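Local atomic coordinates of phosphopantetheine adenylyltransferase (Archaeoglobus fulgidus, PDB entry 3DO8), a protein that probably transfers an adenylyl group reversibly from ATP to 4'-phosphopantetheine, giving dephospho-CoA and pyrophosphate in coenzyme A biosynthesis. Residues A[3-8]-A[89-94]; A[95-100]-A[117-122]; A[30-35]-A[69-74]; A[19-24]-A[136-141]. All coordinates share one frame; numbering follows the deposited sequence.

Interaction 1: A[3-8]-A[89-94]; sequences VALGGT and YLVVSP
The ring of Y89 meets V3 at its edge: the CG2 methyl of V3 lies near the ring plane, 4.2 Å from CB of Y89. T116 and V118 of the same chain and K18 of the second subunit also pack on this side chain, and its hydroxyl is hydrogen-bonded to D21 OD2 of the second subunit. The two strands, 3-7 and 89-92, are parallel neighbours in the Rossmann-like sheet of the nucleotidyltransferase fold, and their axes cross at -25°. A4 carries the pairing with both of its backbone polar groups. Its amide donates to the carbonyl of Y89 (A4 N to Y89 O 2.9 Å, 168° at the hydrogen), while A4 O accepts from V91 N at 2.9 Å. Side chains alternate between the faces. V3 and V91 share one of them, where V3 CG1, anti to its backbone N (chi1 -178°), comes 3.8 Å from V91 CG2; helix 14-27 covers this pair through L26. On the other face A4 CB sits 3.7 Å from L90 CD1, with helix 97-110 packed on L90 through A100 and I103. Farther along, the strands diverge, although L5 CD1 still comes 3.5 Å from V91 O. There a water takes over the bridging, accepting from G6 N at 2.8 Å and donating to V91 O at 2.7 Å.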
loop_
_atom_site.group_PDB
_atom_site.type_symbol
_atom_site.label_atom_id
_atom_site.label_comp_id
_atom_site.label_asym_id
_atom_site.label_seq_id
_atom_site.Cartn_x
_atom_site.Cartn_y
_atom_site.Cartn_z
ATOM N N VAL A 3 3.952 11.008 -3.728
ATOM C CA VAL A 3 4.385 9.613 -3.461
ATOM C C VAL A 3 5.837 9.366 -3.905
ATOM O O VAL A 3 6.202 9.696 -5.044
ATOM C CB VAL A 3 3.491 8.585 -4.190
ATOM C CG1 VAL A 3 3.939 7.163 -3.835
ATOM C CG2 VAL A 3 2.021 8.808 -3.882
ATOM N N ALA A 4 6.640 8.785 -3.007
ATOM C CA ALA A 4 7.999 8.304 -3.251
ATOM C C ALA A 4 8.045 6.795 -3.454
ATOM O O ALA A 4 7.379 6.075 -2.751
ATOM C CB ALA A 4 8.876 8.638 -2.102
ATOM N N LEU A 5 8.810 6.371 -4.450
ATOM C CA LEU A 5 9.082 4.984 -4.755
ATOM C C LEU A 5 10.509 4.944 -5.269
ATOM O O LEU A 5 10.895 5.784 -6.031
ATOM C CB LEU A 5 8.156 4.493 -5.897
ATOM C CG LEU A 5 8.439 3.155 -6.537
ATOM C CD1 LEU A 5 8.355 2.022 -5.515
ATOM C CD2 LEU A 5 7.484 2.942 -7.651
ATOM N N GLY A 6 11.270 3.937 -4.887
ATOM C CA GLY A 6 12.637 3.794 -5.359
ATOM C C GLY A 6 13.026 2.367 -5.634
ATOM O O GLY A 6 12.381 1.444 -5.155
ATOM N N GLY A 7 14.072 2.197 -6.432
ATOM C CA GLY A 7 14.562 0.871 -6.740
ATOM C C GLY A 7 15.711 0.881 -7.723
ATOM O O GLY A 7 16.116 1.921 -8.222
ATOM N N THR A 8 16.240 -0.314 -7.957
ATOM C CA THR A 8 17.234 -0.554 -8.989
ATOM C C THR A 8 16.538 -1.003 -10.284
ATOM O O THR A 8 16.943 -0.611 -11.344
ATOM C CB THR A 8 18.257 -1.609 -8.518
ATOM O OG1 THR A 8 19.008 -1.073 -7.440
ATOM C CG2 THR A 8 19.184 -1.992 -9.638
ATOM N N TYR A 89 3.231 9.678 0.973
ATOM C CA TYR A 89 3.349 8.223 1.046
ATOM C C TYR A 89 4.729 7.827 0.498
ATOM O O TYR A 89 5.223 8.436 -0.456
ATOM C CB TYR A 89 2.276 7.550 0.163
ATOM C CG TYR A 89 0.863 7.692 0.694
ATOM C CD1 TYR A 89 0.494 7.101 1.889
ATOM C CD2 TYR A 89 -0.098 8.421 -0.004
ATOM C CE1 TYR A 89 -0.782 7.200 2.372
ATOM C CE2 TYR A 89 -1.390 8.553 0.492
ATOM C CZ TYR A 89 -1.721 7.926 1.687
ATOM O OH TYR A 89 -3.000 7.992 2.242
ATOM N N LEU A 90 5.275 6.767 1.079
ATOM C CA LEU A 90 6.485 6.121 0.609
ATOM C C LEU A 90 6.132 4.656 0.415
ATOM O O LEU A 90 5.784 3.956 1.384
ATOM C CB LEU A 90 7.595 6.257 1.652
ATOM C CG LEU A 90 8.941 5.515 1.438
ATOM C CD1 LEU A 90 9.579 5.708 0.055
ATOM C CD2 LEU A 90 9.930 5.862 2.605
ATOM N N VAL A 91 6.157 4.222 -0.836
ATOM C CA VAL A 91 5.742 2.888 -1.233
ATOM C C VAL A 91 6.995 2.020 -1.322
ATOM O O VAL A 91 7.932 2.362 -2.050
ATOM C CB VAL A 91 4.994 2.871 -2.592
ATOM C CG1 VAL A 91 4.754 1.393 -3.032
ATOM C CG2 VAL A 91 3.688 3.641 -2.452
ATOM N N VAL A 92 6.983 0.918 -0.568
ATOM C CA VAL A 92 8.139 0.045 -0.416
ATOM C C VAL A 92 7.746 -1.427 -0.470
ATOM O O VAL A 92 6.600 -1.764 -0.387
ATOM C CB VAL A 92 8.898 0.337 0.918
ATOM C CG1 VAL A 92 9.470 1.735 0.853
ATOM C CG2 VAL A 92 8.018 0.149 2.114
ATOM N N SER A 93 8.743 -2.277 -0.664
ATOM C CA SER A 93 8.578 -3.716 -0.666
ATOM C C SER A 93 9.168 -4.254 0.622
ATOM O O SER A 93 9.725 -3.499 1.415
ATOM C CB SER A 93 9.329 -4.305 -1.841
ATOM O OG SER A 93 10.711 -4.270 -1.609
ATOM N N PRO A 94 9.057 -5.565 0.856
ATOM C CA PRO A 94 9.715 -6.107 2.057
ATOM C C PRO A 94 11.216 -5.874 2.082
ATOM O O PRO A 94 11.781 -5.720 3.170
ATOM C CB PRO A 94 9.371 -7.609 1.993
ATOM C CG PRO A 94 8.076 -7.648 1.205
ATOM C CD PRO A 94 8.249 -6.583 0.144
HETATM O O HOH W 1 10.549 2.381 -2.623
#

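Interaction 2: A[95-100]-A[117-122]; sequences ETYEMA and IVKVDW
K119 lays its aliphatic chain across the ring of Y97, which it crosses at about a right angle. This is a CH-pi contact: K119 CD is 4.0 Å from the centroid of the Y97 ring, 18° off the normal, and displaced toward the rim on the side of CG and CD1. The ammonium adds at most a weak cation-pi attraction. Its firm partner is D121, whose OD1 takes K119 NZ at 2.8 Å on the syn lone pair in a salt bridge along the strand. An alanine in place of K119 would probably strip the CD and CE methylenes from that face of Y97 and leave D121 OD1 without its ammonium.

The apolar contacts gather round I117. Its CG2 touches the edge of the tyrosine ring, 3.9 Å from Y97 CE1, and its CD1 reaches A100 CB at 3.6 Å. With CG anti to the backbone N (chi1 179°), the Y97 ring is set beside I117 and K119; at its far end Y97 OH is hydrogen-bonded to D121 OD2 of the second subunit. At the other end of the contact, the carboxylate of E95 meets the edge of the W122 indole, E95 CD lying 3.6 Å from W122 CZ2, with the two planes 84° apart.

The whole belongs to the beta-alpha-beta unit formed by strand 89-92, helix 97-110 and strand 116-121. W122 stacks edge-to-face with H13 and H16, the histidines of the HXGH signature; K119 and D121 extend the sheet by antiparallel pairing with a strand of the second subunit.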
loop_
_atom_site.group_PDB
_atom_site.type_symbol
_atom_site.label_atom_id
_atom_site.label_comp_id
_atom_site.label_asym_id
_atom_site.label_seq_id
_atom_site.Cartn_x
_atom_site.Cartn_y
_atom_site.Cartn_z
ATOM N N GLU A 95 11.829 -5.754 0.911
ATOM C CA GLU A 95 13.267 -5.561 0.800
ATOM C C GLU A 95 13.692 -4.143 1.157
ATOM O O GLU A 95 14.862 -3.905 1.534
ATOM C CB GLU A 95 13.749 -5.861 -0.624
ATOM C CG GLU A 95 13.635 -7.324 -1.024
ATOM C CD GLU A 95 14.186 -7.593 -2.422
ATOM O OE1 GLU A 95 14.778 -6.667 -3.046
ATOM O OE2 GLU A 95 14.034 -8.740 -2.909
ATOM N N THR A 96 12.751 -3.207 1.067
ATOM C CA THR A 96 13.074 -1.787 1.311
ATOM C C THR A 96 12.326 -1.209 2.539
ATOM O O THR A 96 12.457 -0.027 2.879
ATOM C CB THR A 96 12.826 -0.943 0.042
ATOM O OG1 THR A 96 11.506 -1.178 -0.456
ATOM C CG2 THR A 96 13.833 -1.318 -1.053
ATOM N N TYR A 97 11.591 -2.057 3.244
ATOM C CA TYR A 97 10.800 -1.593 4.390
ATOM C C TYR A 97 11.667 -1.132 5.577
ATOM O O TYR A 97 11.388 -0.107 6.202
ATOM C CB TYR A 97 9.821 -2.682 4.807
ATOM C CG TYR A 97 8.960 -2.353 5.996
ATOM C CD1 TYR A 97 8.018 -1.339 5.965
ATOM C CD2 TYR A 97 9.078 -3.063 7.161
ATOM C CE1 TYR A 97 7.237 -1.040 7.062
ATOM C CE2 TYR A 97 8.299 -2.777 8.257
ATOM C CZ TYR A 97 7.369 -1.768 8.205
ATOM O OH TYR A 97 6.598 -1.492 9.305
ATOM N N GLU A 98 12.738 -1.870 5.884
ATOM C CA GLU A 98 13.598 -1.440 6.981
ATOM C C GLU A 98 14.173 -0.055 6.686
ATOM O O GLU A 98 14.296 0.784 7.599
ATOM C CB GLU A 98 14.705 -2.463 7.232
ATOM C CG GLU A 98 14.161 -3.696 7.931
ATOM C CD GLU A 98 15.146 -4.872 7.946
ATOM O OE1 GLU A 98 15.454 -5.404 6.861
ATOM O OE2 GLU A 98 15.596 -5.249 9.038
ATOM N N MET A 99 14.513 0.209 5.426
ATOM C CA MET A 99 15.090 1.502 5.074
ATOM C C MET A 99 14.016 2.586 5.224
ATOM O O MET A 99 14.322 3.711 5.650
ATOM C CB MET A 99 15.694 1.522 3.681
ATOM C CG MET A 99 16.371 2.858 3.312
ATOM S SD MET A 99 17.943 3.164 4.200
ATOM C CE MET A 99 17.917 4.963 4.377
ATOM N N ALA A 100 12.769 2.266 4.887
ATOM C CA ALA A 100 11.656 3.215 5.117
ATOM C C ALA A 100 11.541 3.606 6.590
ATOM O O ALA A 100 11.332 4.762 6.929
ATOM C CB ALA A 100 10.350 2.609 4.674
ATOM N N ILE A 117 4.244 5.150 5.472
ATOM C CA ILE A 117 4.846 4.030 4.773
ATOM C C ILE A 117 3.760 3.066 4.338
ATOM O O ILE A 117 2.894 2.625 5.157
ATOM C CB ILE A 117 5.899 3.301 5.631
ATOM C CG1 ILE A 117 7.021 4.280 6.043
ATOM C CG2 ILE A 117 6.479 2.086 4.908
ATOM C CD1 ILE A 117 7.993 3.743 7.086
ATOM N N VAL A 118 3.844 2.718 3.054
ATOM C CA VAL A 118 2.929 1.772 2.414
ATOM C C VAL A 118 3.763 0.586 1.933
ATOM O O VAL A 118 4.510 0.695 0.969
ATOM C CB VAL A 118 2.135 2.440 1.251
ATOM C CG1 VAL A 118 1.206 1.396 0.575
ATOM C CG2 VAL A 118 1.416 3.698 1.774
ATOM N N LYS A 119 3.689 -0.529 2.666
ATOM C CA LYS A 119 4.499 -1.688 2.375
ATOM C C LYS A 119 3.690 -2.636 1.531
ATOM O O LYS A 119 2.632 -3.110 1.938
ATOM C CB LYS A 119 4.890 -2.405 3.658
ATOM C CG LYS A 119 5.825 -3.569 3.449
ATOM C CD LYS A 119 5.955 -4.330 4.746
ATOM C CE LYS A 119 6.893 -5.507 4.624
ATOM N NZ LYS A 119 6.256 -6.759 5.179
ATOM N N VAL A 120 4.187 -2.912 0.350
ATOM C CA VAL A 120 3.497 -3.826 -0.567
ATOM C C VAL A 120 4.234 -5.158 -0.488
ATOM O O VAL A 120 5.420 -5.244 -0.837
ATOM C CB VAL A 120 3.538 -3.273 -1.972
ATOM C CG1 VAL A 120 2.878 -4.223 -3.005
ATOM C CG2 VAL A 120 2.937 -1.832 -1.984
ATOM N N ASP A 121 3.546 -6.191 -0.006
ATOM C CA ASP A 121 4.139 -7.546 0.070
ATOM C C ASP A 121 4.065 -8.144 -1.328
ATOM O O ASP A 121 3.086 -8.754 -1.741
ATOM C CB ASP A 121 3.423 -8.404 1.099
ATOM C CG ASP A 121 3.919 -8.186 2.540
ATOM O OD1 ASP A 121 4.762 -7.304 2.825
ATOM O OD2 ASP A 121 3.462 -8.953 3.400
ATOM N N TRP A 122 5.121 -7.918 -2.064
ATOM C CA TRP A 122 5.111 -8.145 -3.500
ATOM C C TRP A 122 5.349 -9.587 -3.933
ATOM O O TRP A 122 5.396 -9.847 -5.145
ATOM C CB TRP A 122 6.122 -7.185 -4.154
ATOM C CG TRP A 122 7.571 -7.471 -3.869
ATOM C CD1 TRP A 122 8.091 -8.437 -3.039
ATOM C CD2 TRP A 122 8.690 -6.759 -4.398
ATOM N NE1 TRP A 122 9.469 -8.372 -3.038
ATOM C CE2 TRP A 122 9.861 -7.366 -3.880
ATOM C CE3 TRP A 122 8.821 -5.673 -5.258
ATOM C CZ2 TRP A 122 11.136 -6.913 -4.195
ATOM C CZ3 TRP A 122 10.087 -5.239 -5.587
ATOM C CH2 TRP A 122 11.228 -5.849 -5.055
#

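Interaction 3: A[30-35]-A[69-74]; sequences DITIGV and EPEIVK
I33 sits at the tight centre of this parallel pairing, gripped by two bonds from the neighbouring strand: I33 N to E71 O and V73 N to I33 O, each 3.0 Å. V35 N adds a third, to V73 O at 2.9 Å, and the strand axes cross at -36°. Between the segments, the face of I33, V35 and I72 packs through apolar groups, with I33 CD1 3.9 Å from P70 CB and V35 CG2 3.8 Å from I72 CG2.

On the other face the exposed E71 marks the solvent side. It turns OE1 to T32, whose OG1 donates at 2.7 Å from 47° above the carboxylate plane, while T32 CG2 rests 3.5 Å from V73 CG1. An alanine at T32 would probably deprive E71 OE1 of this hydroxyl donor and open a gap beside V73. Before I33, a water links the segments, donating to I31 O and accepting from E71 N.

Strand 71-75 is the outermost on this side of the sheet within the chain. Helix 51-66 covers the face of I33 and I72 through V62 on P70, K59 on I72 and R54 on V35, while strand 31-36 pairs onward with central strand 3-7.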
loop_
_atom_site.group_PDB
_atom_site.type_symbol
_atom_site.label_atom_id
_atom_site.label_comp_id
_atom_site.label_asym_id
_atom_site.label_seq_id
_atom_site.Cartn_x
_atom_site.Cartn_y
_atom_site.Cartn_z
ATOM N N ASP A 30 1.804 12.672 -9.578
ATOM C CA ASP A 30 2.509 13.364 -8.493
ATOM C C ASP A 30 3.339 12.328 -7.763
ATOM O O ASP A 30 3.276 12.198 -6.546
ATOM C CB ASP A 30 1.476 14.002 -7.541
ATOM C CG ASP A 30 2.041 15.138 -6.672
ATOM O OD1 ASP A 30 3.261 15.399 -6.699
ATOM O OD2 ASP A 30 1.216 15.769 -5.935
ATOM N N ILE A 31 4.086 11.567 -8.522
ATOM C CA ILE A 31 4.985 10.544 -7.985
ATOM C C ILE A 31 6.375 10.868 -8.496
ATOM O O ILE A 31 6.544 11.484 -9.552
ATOM C CB ILE A 31 4.606 9.130 -8.418
ATOM C CG1 ILE A 31 4.769 8.907 -9.935
ATOM C CG2 ILE A 31 3.155 8.816 -8.019
ATOM C CD1 ILE A 31 4.588 7.454 -10.292
ATOM N N THR A 32 7.347 10.437 -7.716
ATOM C CA THR A 32 8.741 10.459 -8.106
ATOM C C THR A 32 9.262 9.073 -7.954
ATOM O O THR A 32 9.128 8.478 -6.865
ATOM C CB THR A 32 9.552 11.429 -7.237
ATOM O OG1 THR A 32 8.966 12.733 -7.330
ATOM C CG2 THR A 32 10.946 11.520 -7.695
ATOM N N ILE A 33 9.816 8.531 -9.050
ATOM C CA ILE A 33 10.435 7.233 -9.032
ATOM C C ILE A 33 11.955 7.417 -9.010
ATOM O O ILE A 33 12.529 7.955 -9.961
ATOM C CB ILE A 33 10.044 6.353 -10.260
ATOM C CG1 ILE A 33 8.512 6.223 -10.370
ATOM C CG2 ILE A 33 10.711 4.996 -10.128
ATOM C CD1 ILE A 33 8.064 5.310 -11.513
ATOM N N GLY A 34 12.583 6.983 -7.927
ATOM C CA GLY A 34 14.020 6.996 -7.818
ATOM C C GLY A 34 14.564 5.729 -8.434
ATOM O O GLY A 34 14.049 4.626 -8.163
ATOM N N VAL A 35 15.604 5.884 -9.253
ATOM C CA VAL A 35 16.318 4.742 -9.810
ATOM C C VAL A 35 17.781 4.847 -9.342
ATOM O O VAL A 35 18.426 5.900 -9.488
ATOM C CB VAL A 35 16.175 4.737 -11.342
ATOM C CG1 VAL A 35 17.078 3.650 -11.960
ATOM C CG2 VAL A 35 14.679 4.570 -11.714
ATOM N N GLU A 69 4.779 9.692 -18.932
ATOM C CA GLU A 69 6.179 9.536 -18.585
ATOM C C GLU A 69 6.421 10.017 -17.144
ATOM O O GLU A 69 6.288 11.227 -16.851
ATOM C CB GLU A 69 7.042 10.400 -19.499
ATOM C CG GLU A 69 8.543 10.145 -19.296
ATOM C CD GLU A 69 9.413 11.172 -20.021
ATOM O OE1 GLU A 69 9.055 11.518 -21.164
ATOM O OE2 GLU A 69 10.429 11.633 -19.446
ATOM N N PRO A 70 6.817 9.107 -16.233
ATOM C CA PRO A 70 7.013 9.482 -14.833
ATOM C C PRO A 70 8.294 10.283 -14.632
ATOM O O PRO A 70 9.246 10.106 -15.383
ATOM C CB PRO A 70 7.158 8.124 -14.119
ATOM C CG PRO A 70 7.744 7.248 -15.153
ATOM C CD PRO A 70 7.172 7.700 -16.487
ATOM N N GLU A 71 8.303 11.116 -13.597
ATOM C CA GLU A 71 9.522 11.770 -13.149
ATOM C C GLU A 71 10.461 10.700 -12.571
ATOM O O GLU A 71 10.095 10.015 -11.599
ATOM C CB GLU A 71 9.243 12.835 -12.058
ATOM C CG GLU A 71 10.539 13.505 -11.515
ATOM C CD GLU A 71 10.367 14.452 -10.329
ATOM O OE1 GLU A 71 9.394 14.319 -9.530
ATOM O OE2 GLU A 71 11.274 15.330 -10.188
ATOM N N ILE A 72 11.670 10.619 -13.128
ATOM C CA ILE A 72 12.744 9.761 -12.626
ATOM C C ILE A 72 13.825 10.627 -11.998
ATOM O O ILE A 72 14.310 11.594 -12.613
ATOM C CB ILE A 72 13.480 8.929 -13.753
ATOM C CG1 ILE A 72 12.510 8.030 -14.515
ATOM C CG2 ILE A 72 14.635 8.080 -13.177
ATOM C CD1 ILE A 72 11.783 7.146 -13.705
ATOM N N VAL A 73 14.256 10.239 -10.824
ATOM C CA VAL A 73 15.395 10.899 -10.191
ATOM C C VAL A 73 16.455 9.839 -9.882
ATOM O O VAL A 73 16.125 8.712 -9.494
ATOM C CB VAL A 73 14.946 11.674 -8.934
ATOM C CG1 VAL A 73 13.854 12.709 -9.287
ATOM C CG2 VAL A 73 14.426 10.751 -7.917
ATOM N N LYS A 74 17.723 10.147 -10.134
ATOM C CA LYS A 74 18.789 9.235 -9.759
ATOM C C LYS A 74 18.971 9.259 -8.252
ATOM O O LYS A 74 19.106 10.347 -7.637
ATOM C CB LYS A 74 20.110 9.617 -10.439
ATOM C CG LYS A 74 21.216 8.646 -10.220
ATOM C CD LYS A 74 22.530 9.121 -10.855
ATOM C CE LYS A 74 22.492 9.128 -12.376
ATOM N NZ LYS A 74 23.825 9.498 -13.017
HETATM O O HOH W 2 5.709 11.280 -12.254
#

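Interaction 4: A[19-24]-A[136-141]; sequences LIDVAI and IKRGEI
D21 and R138 bring the two backbones to a CA-CA separation of 6.2 Å, one a regular helical turn and the other without regular structure. Residues 19-24 belong to helix 14-27, the first helix of the Rossmann-like fold; residues 136-141 lie in the region of the ISST-type signature of the nucleotidyltransferases and run past that helix. At the backbone angles of G139 a CB would be jammed against the preceding carbonyl oxygen. Its amide makes a weak hydrogen bond to the helix, G139 N to D21 OD1 at 3.5 Å.

D21 carries most of the side-chain contact. With CG anti to the backbone N (chi1 -169°), its carboxylate reaches over to the loop. A long salt bridge joins D21 OD2 to R138 NH1 at 3.5 Å, the carboxylate and guanidinium planes lying 46° apart, and the same NH1 is 3.3 Å from D21 CB. The methyl CG2 of I136 also touches D21 OD2, at 3.4 Å. D21 has further partners: Y66 at OD1, and K25 of the same chain and Y89 of the second subunit at OD2, while R138 NH2 pairs with E14. The positive charges of K25 and R138 near D21 would probably favour its charged form. Farther along, I24 CG2 meets E140 CG at 3.8 Å, the side chains crossing at about a right angle. A water nearby donates to I24 O at 2.7 Å and to E140 OE2 at 2.8 Å.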
loop_
_atom_site.group_PDB
_atom_site.type_symbol
_atom_site.label_atom_id
_atom_site.label_comp_id
_atom_site.label_asym_id
_atom_site.label_seq_id
_atom_site.Cartn_x
_atom_site.Cartn_y
_atom_site.Cartn_z
ATOM N N LEU A 19 4.493 -2.527 -7.106
ATOM C CA LEU A 19 4.873 -1.296 -6.418
ATOM C C LEU A 19 4.442 -0.072 -7.238
ATOM O O LEU A 19 3.920 0.914 -6.703
ATOM C CB LEU A 19 6.383 -1.235 -6.217
ATOM C CG LEU A 19 7.069 -2.234 -5.304
ATOM C CD1 LEU A 19 8.526 -1.780 -4.999
ATOM C CD2 LEU A 19 6.259 -2.429 -4.042
ATOM N N ILE A 20 4.738 -0.123 -8.529
ATOM C CA ILE A 20 4.436 0.980 -9.423
ATOM C C ILE A 20 2.923 1.205 -9.482
ATOM O O ILE A 20 2.452 2.370 -9.469
ATOM C CB ILE A 20 5.034 0.732 -10.847
ATOM C CG1 ILE A 20 6.552 0.889 -10.802
ATOM C CG2 ILE A 20 4.442 1.675 -11.896
ATOM C CD1 ILE A 20 7.316 0.294 -11.980
ATOM N N ASP A 21 2.145 0.114 -9.541
ATOM C CA ASP A 21 0.678 0.243 -9.624
ATOM C C ASP A 21 0.163 0.947 -8.370
ATOM O O ASP A 21 -0.669 1.830 -8.431
ATOM C CB ASP A 21 0.007 -1.126 -9.728
ATOM C CG ASP A 21 -1.468 -1.026 -10.081
ATOM O OD1 ASP A 21 -1.771 -0.457 -11.158
ATOM O OD2 ASP A 21 -2.320 -1.527 -9.276
ATOM N N VAL A 22 0.625 0.495 -7.218
ATOM C CA VAL A 22 0.168 1.082 -5.948
ATOM C C VAL A 22 0.577 2.571 -5.919
ATOM O O VAL A 22 -0.223 3.431 -5.599
ATOM C CB VAL A 22 0.708 0.292 -4.705
ATOM C CG1 VAL A 22 0.504 1.082 -3.417
ATOM C CG2 VAL A 22 0.093 -1.108 -4.646
ATOM N N ALA A 23 1.815 2.876 -6.279
ATOM C CA ALA A 23 2.300 4.255 -6.221
ATOM C C ALA A 23 1.472 5.163 -7.130
ATOM O O ALA A 23 1.125 6.271 -6.742
ATOM C CB ALA A 23 3.776 4.343 -6.580
ATOM N N ILE A 24 1.162 4.706 -8.349
ATOM C CA ILE A 24 0.405 5.513 -9.288
ATOM C C ILE A 24 -1.050 5.678 -8.879
ATOM O O ILE A 24 -1.635 6.753 -9.057
ATOM C CB ILE A 24 0.546 4.989 -10.739
ATOM C CG1 ILE A 24 2.008 5.165 -11.180
ATOM C CG2 ILE A 24 -0.406 5.712 -11.649
ATOM C CD1 ILE A 24 2.385 4.603 -12.564
ATOM N N ILE A 136 -4.071 -8.283 -10.924
ATOM C CA ILE A 136 -4.353 -6.885 -10.643
ATOM C C ILE A 136 -4.518 -6.155 -11.973
ATOM O O ILE A 136 -3.636 -6.215 -12.841
ATOM C CB ILE A 136 -3.224 -6.197 -9.866
ATOM C CG1 ILE A 136 -3.046 -6.817 -8.472
ATOM C CG2 ILE A 136 -3.522 -4.713 -9.745
ATOM C CD1 ILE A 136 -1.634 -6.678 -7.923
ATOM N N LYS A 137 -5.645 -5.472 -12.130
ATOM C CA LYS A 137 -5.872 -4.653 -13.306
ATOM C C LYS A 137 -5.072 -3.349 -13.180
ATOM O O LYS A 137 -5.416 -2.472 -12.376
ATOM C CB LYS A 137 -7.366 -4.384 -13.469
ATOM C CG LYS A 137 -8.175 -5.671 -13.687
ATOM C CD LYS A 137 -8.290 -6.053 -15.158
ATOM C CE LYS A 137 -9.323 -5.192 -15.878
ATOM N NZ LYS A 137 -9.824 -5.830 -17.134
ATOM N N ARG A 138 -3.989 -3.250 -13.958
ATOM C CA ARG A 138 -3.134 -2.052 -13.965
ATOM C C ARG A 138 -3.835 -0.878 -14.602
ATOM O O ARG A 138 -4.542 -1.025 -15.596
ATOM C CB ARG A 138 -1.841 -2.277 -14.756
ATOM C CG ARG A 138 -1.018 -3.451 -14.315
ATOM C CD ARG A 138 -0.973 -3.563 -12.823
ATOM N NE ARG A 138 0.092 -4.467 -12.397
ATOM C CZ ARG A 138 0.338 -4.808 -11.134
ATOM N NH1 ARG A 138 -0.412 -4.348 -10.130
ATOM N NH2 ARG A 138 1.335 -5.628 -10.879
ATOM N N GLY A 139 -3.610 0.294 -14.028
ATOM C CA GLY A 139 -4.150 1.537 -14.553
ATOM C C GLY A 139 -4.477 2.460 -13.403
ATOM O O GLY A 139 -4.274 2.119 -12.242
ATOM N N GLU A 140 -4.943 3.655 -13.728
ATOM C CA GLU A 140 -5.541 4.523 -12.736
ATOM C C GLU A 140 -7.016 4.122 -12.709
ATOM O O GLU A 140 -7.524 3.592 -13.700
ATOM C CB GLU A 140 -5.302 5.983 -13.120
ATOM C CG GLU A 140 -3.806 6.290 -13.155
ATOM C CD GLU A 140 -3.449 7.680 -13.657
ATOM O OE1 GLU A 140 -3.248 7.828 -14.891
ATOM O OE2 GLU A 140 -3.315 8.600 -12.807
ATOM N N ILE A 141 -7.679 4.316 -11.573
ATOM C CA ILE A 141 -9.064 3.859 -11.407
ATOM C C ILE A 141 -10.111 4.936 -11.797
ATOM O O ILE A 141 -11.195 4.596 -12.276
ATOM C CB ILE A 141 -9.330 3.343 -9.944
ATOM C CG1 ILE A 141 -9.344 4.496 -8.943
ATOM C CG2 ILE A 141 -8.290 2.287 -9.514
ATOM C CD1 ILE A 141 -9.636 4.053 -7.552
HETATM O O HOH W 3 -3.881 7.522 -10.242
#

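How the interactions relate
Interactions 1 and 3 are pairings within one parallel five-stranded sheet, ordered 71-75, 31-36, 3-7, 89-92, 116-121, their centres about 11 Å apart. Interaction 2, its centre about 7 Å from that of interaction 1, packs helix 97-110 on the last of these strands and lies about 18 Å, centre to centre, from interaction 3. Interaction 4 ties the C-terminal segment to the first helix, which itself packs on the sheet through L19, touching L5 and V120. Along the chain, interaction 3 is nested inside the loop closed by interaction 1, interaction 2 follows, and both lie inside the loop closed by interaction 4, which crosses interaction 1. Interactions 1, 2 and 4 reach the second subunit; interaction 3 does not.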